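Local atomic coordinates of histidine phosphotransferase (Caulobacter crescentus, PDB entry 2OOC), a protein that probably relays phosphoryl groups between signalling proteins through a histidine, as other histidine phosphotransfer proteins do, and is an essential regulator of stalk biogenesis. Residues 55-60 against 77-82; 43-48 against 83-88. All blocks are in the same frame, centred on the assembly; numbering follows the deposited sequence. Where two conformers were deposited one is given.

Contact 1 (55-60 against 77-82); sequences AVHTVK and RCEAGQ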
ATOM      1  N   ALA A  55      -0.810   8.506  10.545  1.00 20.33           N
ATOM      2  CA  ALA A  55      -1.303   7.645   9.470  1.00 22.07           C
ATOM      3  C   ALA A  55      -0.520   7.868   8.187  1.00 19.82           C
ATOM      4  O   ALA A  55      -0.094   6.881   7.536  1.00 19.82           O
ATOM      5  CB  ALA A  55      -2.808   7.780   9.268  1.00 19.77           C
ATOM      6  N   VAL A  56      -0.317   9.110   7.779  1.00 22.95           N
ATOM      7  CA  VAL A  56       0.442   9.375   6.545  1.00 20.54           C
ATOM      8  C   VAL A  56       1.847   8.823   6.687  1.00 22.29           C
ATOM      9  O   VAL A  56       2.374   8.157   5.764  1.00 23.39           O
ATOM     10  CB  VAL A  56       0.455  10.864   6.168  1.00 22.36           C
ATOM     11  CG1 VAL A  56       1.453  11.112   5.008  1.00 24.33           C
ATOM     12  CG2 VAL A  56      -0.961  11.304   5.813  1.00 22.58           C
ATOM     13  N   HIS A  57       2.488   9.060   7.822  1.00 20.82           N
ATOM     14  CA  HIS A  57       3.815   8.535   8.055  1.00 20.39           C
ATOM     15  C   HIS A  57       3.880   7.017   7.960  1.00 23.04           C
ATOM     16  O   HIS A  57       4.785   6.455   7.375  1.00 21.79           O
ATOM     17  CB  HIS A  57       4.279   8.998   9.457  1.00 23.41           C
ATOM     18  CG  HIS A  57       5.579   8.386   9.880  1.00 27.81           C
ATOM     19  ND1 HIS A  57       6.798   8.870   9.454  1.00 31.64           N
ATOM     20  CD2 HIS A  57       5.852   7.333  10.693  1.00 35.52           C
ATOM     21  CE1 HIS A  57       7.766   8.128   9.965  1.00 34.10           C
ATOM     22  NE2 HIS A  57       7.216   7.181  10.710  1.00 37.85           N
ATOM     23  N   THR A  58       2.922   6.347   8.591  1.00 23.61           N
ATOM     24  CA  THR A  58       2.913   4.907   8.679  1.00 22.81           C
ATOM     25  C   THR A  58       2.622   4.311   7.298  1.00 21.43           C
ATOM     26  O   THR A  58       3.297   3.407   6.835  1.00 22.52           O
ATOM     27  CB  THR A  58       1.880   4.435   9.731  1.00 25.70           C
ATOM     28  OG1 THR A  58       2.232   5.022  10.997  1.00 24.85           O
ATOM     29  CG2 THR A  58       1.850   2.890   9.835  1.00 26.91           C
ATOM     30  N   VAL A  59       1.631   4.848   6.589  1.00 21.49           N
ATOM     31  CA  VAL A  59       1.314   4.413   5.210  1.00 21.58           C
ATOM     32  C   VAL A  59       2.515   4.598   4.329  1.00 21.98           C
ATOM     33  O   VAL A  59       2.798   3.726   3.496  1.00 23.10           O
ATOM     34  CB  VAL A  59       0.037   5.099   4.653  1.00 24.32           C
ATOM     35  CG1 VAL A  59      -0.142   4.754   3.180  1.00 22.99           C
ATOM     36  CG2 VAL A  59      -1.197   4.651   5.499  1.00 22.45           C
ATOM     37  N   LYS A  60       3.246   5.694   4.495  1.00 20.84           N
ATOM     38  CA  LYS A  60       4.395   5.975   3.660  1.00 21.71           C
ATOM     39  C   LYS A  60       5.401   4.859   3.785  1.00 22.77           C
ATOM     40  O   LYS A  60       5.897   4.337   2.784  1.00 22.94           O
ATOM     41  CB  LYS A  60       5.033   7.311   4.010  1.00 22.39           C
ATOM     42  CG  LYS A  60       6.226   7.686   3.184  1.00 21.30           C
ATOM     43  CD  LYS A  60       6.839   9.034   3.590  1.00 24.76           C
ATOM     44  CE  LYS A  60       7.480   9.004   4.911  1.00 26.58           C
ATOM     45  NZ  LYS A  60       8.215  10.297   5.248  1.00 26.05           N
ATOM     46  N   ARG A  77       4.711  13.945  -0.259  1.00 26.55           N
ATOM     47  CA  ARG A  77       4.233  15.247  -0.734  0.50 27.47           C
ATOM     48  C   ARG A  77       3.183  15.813   0.216  1.00 29.58           C
ATOM     49  O   ARG A  77       3.147  17.012   0.482  1.00 27.29           O
ATOM     50  CB  ARG A  77       3.659  15.154  -2.144  0.50 26.25           C
ATOM     51  CG  ARG A  77       4.675  14.928  -3.243  0.50 29.62           C
ATOM     52  CD  ARG A  77       4.105  15.233  -4.610  0.50 32.95           C
ATOM     53  NE  ARG A  77       3.320  14.139  -5.179  0.50 37.15           N
ATOM     54  CZ  ARG A  77       3.812  13.152  -5.927  0.50 40.75           C
ATOM     55  NH1 ARG A  77       5.113  13.076  -6.209  0.50 43.87           N
ATOM     56  NH2 ARG A  77       2.986  12.229  -6.405  0.50 43.57           N
ATOM     57  N   CYS A  78       2.318  14.945   0.756  1.00 24.89           N
ATOM     58  CA  CYS A  78       1.291  15.362   1.693  1.00 24.79           C
ATOM     59  C   CYS A  78       2.003  15.941   2.926  1.00 27.42           C
ATOM     60  O   CYS A  78       1.636  17.007   3.411  1.00 27.87           O
ATOM     61  CB  CYS A  78       0.355  14.180   2.055  1.00 25.07           C
ATOM     62  SG  CYS A  78      -0.884  14.554   3.254  1.00 26.55           S
ATOM     63  N   GLU A  79       3.056  15.274   3.388  1.00 27.26           N
ATOM     64  CA  GLU A  79       3.820  15.736   4.536  1.00 30.81           C
ATOM     65  C   GLU A  79       4.458  17.099   4.247  1.00 31.63           C
ATOM     66  O   GLU A  79       4.664  17.873   5.180  1.00 35.47           O
ATOM     67  CB  GLU A  79       4.895  14.725   4.868  1.00 29.13           C
ATOM     68  CG  GLU A  79       4.362  13.476   5.561  1.00 29.43           C
ATOM     69  CD  GLU A  79       5.375  12.370   5.740  1.00 31.62           C
ATOM     70  OE1 GLU A  79       6.418  12.340   5.020  1.00 34.36           O
ATOM     71  OE2 GLU A  79       5.119  11.518   6.626  1.00 32.82           O
ATOM     72  N   ALA A  80       4.755  17.378   2.991  1.00 30.54           N
ATOM     73  CA  ALA A  80       5.350  18.670   2.547  1.00 31.72           C
ATOM     74  C   ALA A  80       4.266  19.720   2.268  1.00 37.05           C
ATOM     75  O   ALA A  80       4.589  20.837   1.818  1.00 39.32           O
ATOM     76  CB  ALA A  80       6.200  18.460   1.291  1.00 32.24           C
ATOM     77  N   GLY A  81       2.999  19.388   2.533  1.00 35.18           N
ATOM     78  CA  GLY A  81       1.882  20.235   2.220  1.00 32.99           C
ATOM     79  C   GLY A  81       1.561  20.379   0.754  1.00 35.26           C
ATOM     80  O   GLY A  81       0.777  21.269   0.409  1.00 37.16           O
ATOM     81  N   GLN A  82       2.105  19.488  -0.101  1.00 32.84           N
ATOM     82  CA  GLN A  82       1.971  19.516  -1.569  0.50 34.53           C
ATOM     83  C   GLN A  82       0.866  18.592  -2.103  1.00 33.50           C
ATOM     84  O   GLN A  82       0.610  18.561  -3.303  1.00 36.87           O
ATOM     85  CB  GLN A  82       3.257  19.042  -2.260  0.50 35.80           C
ATOM     86  CG  GLN A  82       4.590  19.602  -1.777  0.50 40.51           C
ATOM     87  CD  GLN A  82       5.752  18.892  -2.470  0.50 39.24           C
ATOM     88  OE1 GLN A  82       6.492  18.114  -1.859  0.50 39.41           O
ATOM     89  NE2 GLN A  82       5.871  19.113  -3.764  0.50 40.64           N
TER
HETATM   90  O   HOH W   1       7.060  10.709   7.894  1.00 50.13           O

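Contact 2 (43-48 against 83-88); sequences PMLDPT and ESLEGV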
ATOM      1  N   PRO A  43      -8.727   4.716   7.890  1.00 25.49           N
ATOM      2  CA  PRO A  43      -9.785   5.528   8.485  1.00 27.32           C
ATOM      3  C   PRO A  43      -9.310   6.858   9.088  1.00 28.69           C
ATOM      4  O   PRO A  43     -10.114   7.782   9.213  1.00 29.74           O
ATOM      5  CB  PRO A  43     -10.388   4.622   9.552  1.00 29.23           C
ATOM      6  CG  PRO A  43     -10.003   3.282   9.191  1.00 32.82           C
ATOM      7  CD  PRO A  43      -8.680   3.371   8.489  1.00 27.51           C
HETATM    8  N   MSE A  44      -8.013   6.964   9.359  1.00 24.90           N
HETATM    9  CA  MSE A  44      -7.450   8.177   9.963  0.70 24.31           C
HETATM   10  C   MSE A  44      -7.017   9.209   8.967  1.00 24.47           C
HETATM   11  O   MSE A  44      -6.596  10.308   9.356  1.00 24.03           O
HETATM   12  CB  MSE A  44      -6.256   7.844  10.802  0.70 24.55           C
HETATM   13  CG  MSE A  44      -6.563   6.742  11.762  0.70 23.21           C
HETATM   14 SE   MSE A  44      -5.039   6.475  12.803  0.53 23.76          SE
HETATM   15  CE  MSE A  44      -5.493   4.834  13.634  0.70 20.20           C
ATOM     16  N   LEU A  45      -7.136   8.900   7.665  1.00 23.36           N
ATOM     17  CA  LEU A  45      -6.723   9.797   6.597  1.00 23.85           C
ATOM     18  C   LEU A  45      -7.801  10.822   6.322  1.00 24.04           C
ATOM     19  O   LEU A  45      -8.455  10.864   5.238  1.00 25.55           O
ATOM     20  CB  LEU A  45      -6.375   9.015   5.328  1.00 22.74           C
ATOM     21  CG  LEU A  45      -5.196   8.062   5.510  1.00 24.70           C
ATOM     22  CD1 LEU A  45      -5.062   7.149   4.339  1.00 24.70           C
ATOM     23  CD2 LEU A  45      -3.917   8.850   5.683  1.00 26.70           C
ATOM     24  N   ASP A  46      -7.990  11.695   7.295  1.00 23.61           N
ATOM     25  CA  ASP A  46      -9.099  12.671   7.312  1.00 25.50           C
ATOM     26  C   ASP A  46      -8.557  13.829   8.126  1.00 25.12           C
ATOM     27  O   ASP A  46      -8.105  13.619   9.244  1.00 23.18           O
ATOM     28  CB  ASP A  46     -10.277  11.997   8.053  1.00 27.56           C
ATOM     29  CG  ASP A  46     -11.477  12.895   8.303  1.00 39.96           C
ATOM     30  OD1 ASP A  46     -11.360  14.121   8.375  1.00 32.05           O
ATOM     31  OD2 ASP A  46     -12.558  12.314   8.530  1.00 46.50           O
ATOM     32  N   PRO A  47      -8.617  15.072   7.624  1.00 25.76           N
ATOM     33  CA  PRO A  47      -8.029  16.182   8.390  1.00 27.09           C
ATOM     34  C   PRO A  47      -8.648  16.434   9.775  1.00 26.14           C
ATOM     35  O   PRO A  47      -7.998  17.061  10.605  1.00 29.25           O
ATOM     36  CB  PRO A  47      -8.202  17.381   7.450  1.00 29.27           C
ATOM     37  CG  PRO A  47      -9.335  17.010   6.603  1.00 30.04           C
ATOM     38  CD  PRO A  47      -9.240  15.528   6.365  1.00 26.85           C
ATOM     39  N   THR A  48      -9.857  15.928  10.037  1.00 27.66           N
ATOM     40  CA  THR A  48     -10.499  16.095  11.296  1.00 26.88           C
ATOM     41  C   THR A  48     -10.212  14.914  12.223  1.00 24.30           C
ATOM     42  O   THR A  48     -10.703  14.910  13.330  1.00 25.63           O
ATOM     43  CB  THR A  48     -12.018  16.250  11.173  1.00 28.12           C
ATOM     44  OG1 THR A  48     -12.555  14.996  10.734  1.00 33.00           O
ATOM     45  CG2 THR A  48     -12.352  17.332  10.144  1.00 30.99           C
ATOM     46  N   GLU A  83       0.246  17.818  -1.228  1.00 31.51           N
ATOM     47  CA  GLU A  83      -0.830  16.904  -1.609  1.00 29.06           C
ATOM     48  C   GLU A  83      -1.819  16.914  -0.453  1.00 27.16           C
ATOM     49  O   GLU A  83      -1.446  17.015   0.727  1.00 28.56           O
ATOM     50  CB  GLU A  83      -0.329  15.468  -1.768  1.00 33.13           C
ATOM     51  CG  GLU A  83       0.422  15.163  -3.006  1.00 40.85           C
ATOM     52  CD  GLU A  83      -0.470  14.878  -4.155  1.00 50.97           C
ATOM     53  OE1 GLU A  83      -1.699  14.783  -3.934  1.00 53.74           O
ATOM     54  OE2 GLU A  83       0.070  14.753  -5.273  1.00 64.98           O
ATOM     55  N   SER A  84      -3.071  16.660  -0.789  1.00 26.38           N
ATOM     56  CA  SER A  84      -4.132  16.547   0.201  1.00 25.17           C
ATOM     57  C   SER A  84      -4.262  15.122   0.741  1.00 25.44           C
ATOM     58  O   SER A  84      -3.774  14.161   0.168  1.00 24.84           O
ATOM     59  CB  SER A  84      -5.479  16.931  -0.443  1.00 25.52           C
ATOM     60  OG  SER A  84      -5.852  15.950  -1.391  1.00 27.95           O
ATOM     61  N   LEU A  85      -4.981  14.996   1.836  1.00 23.24           N
ATOM     62  CA  LEU A  85      -5.365  13.678   2.347  1.00 24.09           C
ATOM     63  C   LEU A  85      -6.233  12.924   1.357  1.00 22.92           C
ATOM     64  O   LEU A  85      -6.129  11.710   1.216  1.00 22.58           O
ATOM     65  CB  LEU A  85      -6.059  13.780   3.669  1.00 24.86           C
ATOM     66  CG  LEU A  85      -5.063  14.025   4.834  1.00 23.35           C
ATOM     67  CD1 LEU A  85      -5.749  14.462   6.127  1.00 27.13           C
ATOM     68  CD2 LEU A  85      -4.146  12.806   5.126  1.00 23.25           C
ATOM     69  N   GLU A  86      -7.059  13.625   0.593  1.00 24.17           N
ATOM     70  CA  GLU A  86      -7.770  12.956  -0.461  1.00 27.33           C
ATOM     71  C   GLU A  86      -6.834  12.299  -1.492  1.00 20.26           C
ATOM     72  O   GLU A  86      -7.078  11.162  -1.965  1.00 23.02           O
ATOM     73  CB  GLU A  86      -8.704  13.964  -1.137  1.00 26.19           C
ATOM     74  CG  GLU A  86      -9.586  13.391  -2.248  1.00 26.65           C
ATOM     75  CD  GLU A  86     -10.614  14.428  -2.818  1.00 38.47           C
ATOM     76  OE1 GLU A  86     -10.730  15.553  -2.282  1.00 49.20           O
ATOM     77  OE2 GLU A  86     -11.278  14.092  -3.816  1.00 53.05           O
ATOM     78  N   GLY A  87      -5.740  12.975  -1.804  1.00 22.39           N
ATOM     79  CA  GLY A  87      -4.756  12.436  -2.722  1.00 25.16           C
ATOM     80  C   GLY A  87      -4.071  11.177  -2.176  1.00 24.59           C
ATOM     81  O   GLY A  87      -3.762  10.218  -2.898  1.00 23.83           O
ATOM     82  N   VAL A  88      -3.792  11.179  -0.868  1.00 22.42           N
ATOM     83  CA  VAL A  88      -3.302   9.971  -0.199  1.00 21.96           C
ATOM     84  C   VAL A  88      -4.315   8.820  -0.265  1.00 18.42           C
ATOM     85  O   VAL A  88      -3.963   7.704  -0.621  1.00 21.31           O
ATOM     86  CB  VAL A  88      -2.895  10.242   1.257  1.00 19.93           C
ATOM     87  CG1 VAL A  88      -2.317   8.987   1.904  1.00 21.16           C
ATOM     88  CG2 VAL A  88      -1.826  11.379   1.283  1.00 21.70           C
TER

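Contact 1 (55-60 against 77-82)
E79, at the end of helix 69-79, reaches back across a helical hairpin of the Hpt bundle to V56, H57 and K60 on helix 52-66. H57 and K60 stand at the histidine and lysine positions of the Hpt signature, so H57 is probably the phosphoryl acceptor. The glutamate, extended beyond CG, slides past V56 in the opposite sense, its CG 3.8 Å from V56 CG1. K60 crosses E79 at about a right angle: its chain is bent at chi3 (69°), which carries CE to 3.5 Å from E79 OE1. K60 NZ then makes a salt bridge to E79 OE1 at 2.7 Å, meeting the lone pair syn to OE2. OE2 turns toward H57, lying near the plane of the imidazole at its edge. A water accepts a hydrogen bond from K60 NZ at 2.9 Å and also lies beside E79 OE2 and H57 ND1, at doubtfully short separations. Replacing E79 with an alanine would probably leave K60 NZ without its carboxylate mate and open a gap beside V56 CG1. On the buried side of the hairpin C78 is directed at V56, with SG anti to its backbone N (chi1 177°) and 4.1 Å from V56 CG2.

Contact 2 (43-48 against 83-88)
L85 points from the first turn of helix 85-111 into the loop 43-48, an apolar contact with no hydrogen bond between the two segments. Its CB lies 4.1 Å from L45 O. CG stands anti to its own carbonyl carbon (chi1 -77°), and the two methyls beyond it part company. L85 CD1 sits squarely over one face of the D46-P47 peptide bond, 3.3 Å from P47 N, and also touches the proline ring at P47 CD, 3.7 Å away. L85 CD2 turns to the leucine of the loop and meets L45 CD2 at 4.0 Å, the two side chains crossing at a slant. One turn further along the helix, V88 approaches the same leucine at about a right angle, its CG1 4.1 Å from L45 CD1.

Local bonds shape both segments. L45 is the centre of an inverse gamma turn, and D46 opens an Asx turn in which OD1 takes bonds from T48 N (2.9 Å) and T48 OG1 (2.8 Å), both from the same face of the carboxylate plane. On the other segment S84 is the N-cap, its OG accepting from G87 N at 3.0 Å.

A hydrogen bond from R89 NH1 to L45 O also ties the loop to helix 85-111. L45 packs on A55 and V56 of helix 52-66, and L85 on V56, while V88 packs on V74, C75 and C78, so the loop 43-48 lies against helices 52-66 and 85-111, and V88 joins it to helix 69-79.

In the fold
Contact 1 is nested in the chain within the loop closed by contact 2, and their centres lie about 9 Å apart. They share one apolar seam: V56 CG2 packs on L85 CD2 at 3.6 Å, and C78 CB on V88 CG2, also at 3.6 Å. V56 CG2 belongs to both contacts, lying against C78 SG as well as L85 CD2, while CG1 faces E79. H57, the probable phosphoryl acceptor, is exposed to solvent, whereas L45, L85 and V88 are buried. Tetraethylene glycol, probably from the crystallisation liquor, is bound about 4 Å (nearest atoms) from the side chain of C78 and likewise from that of P47.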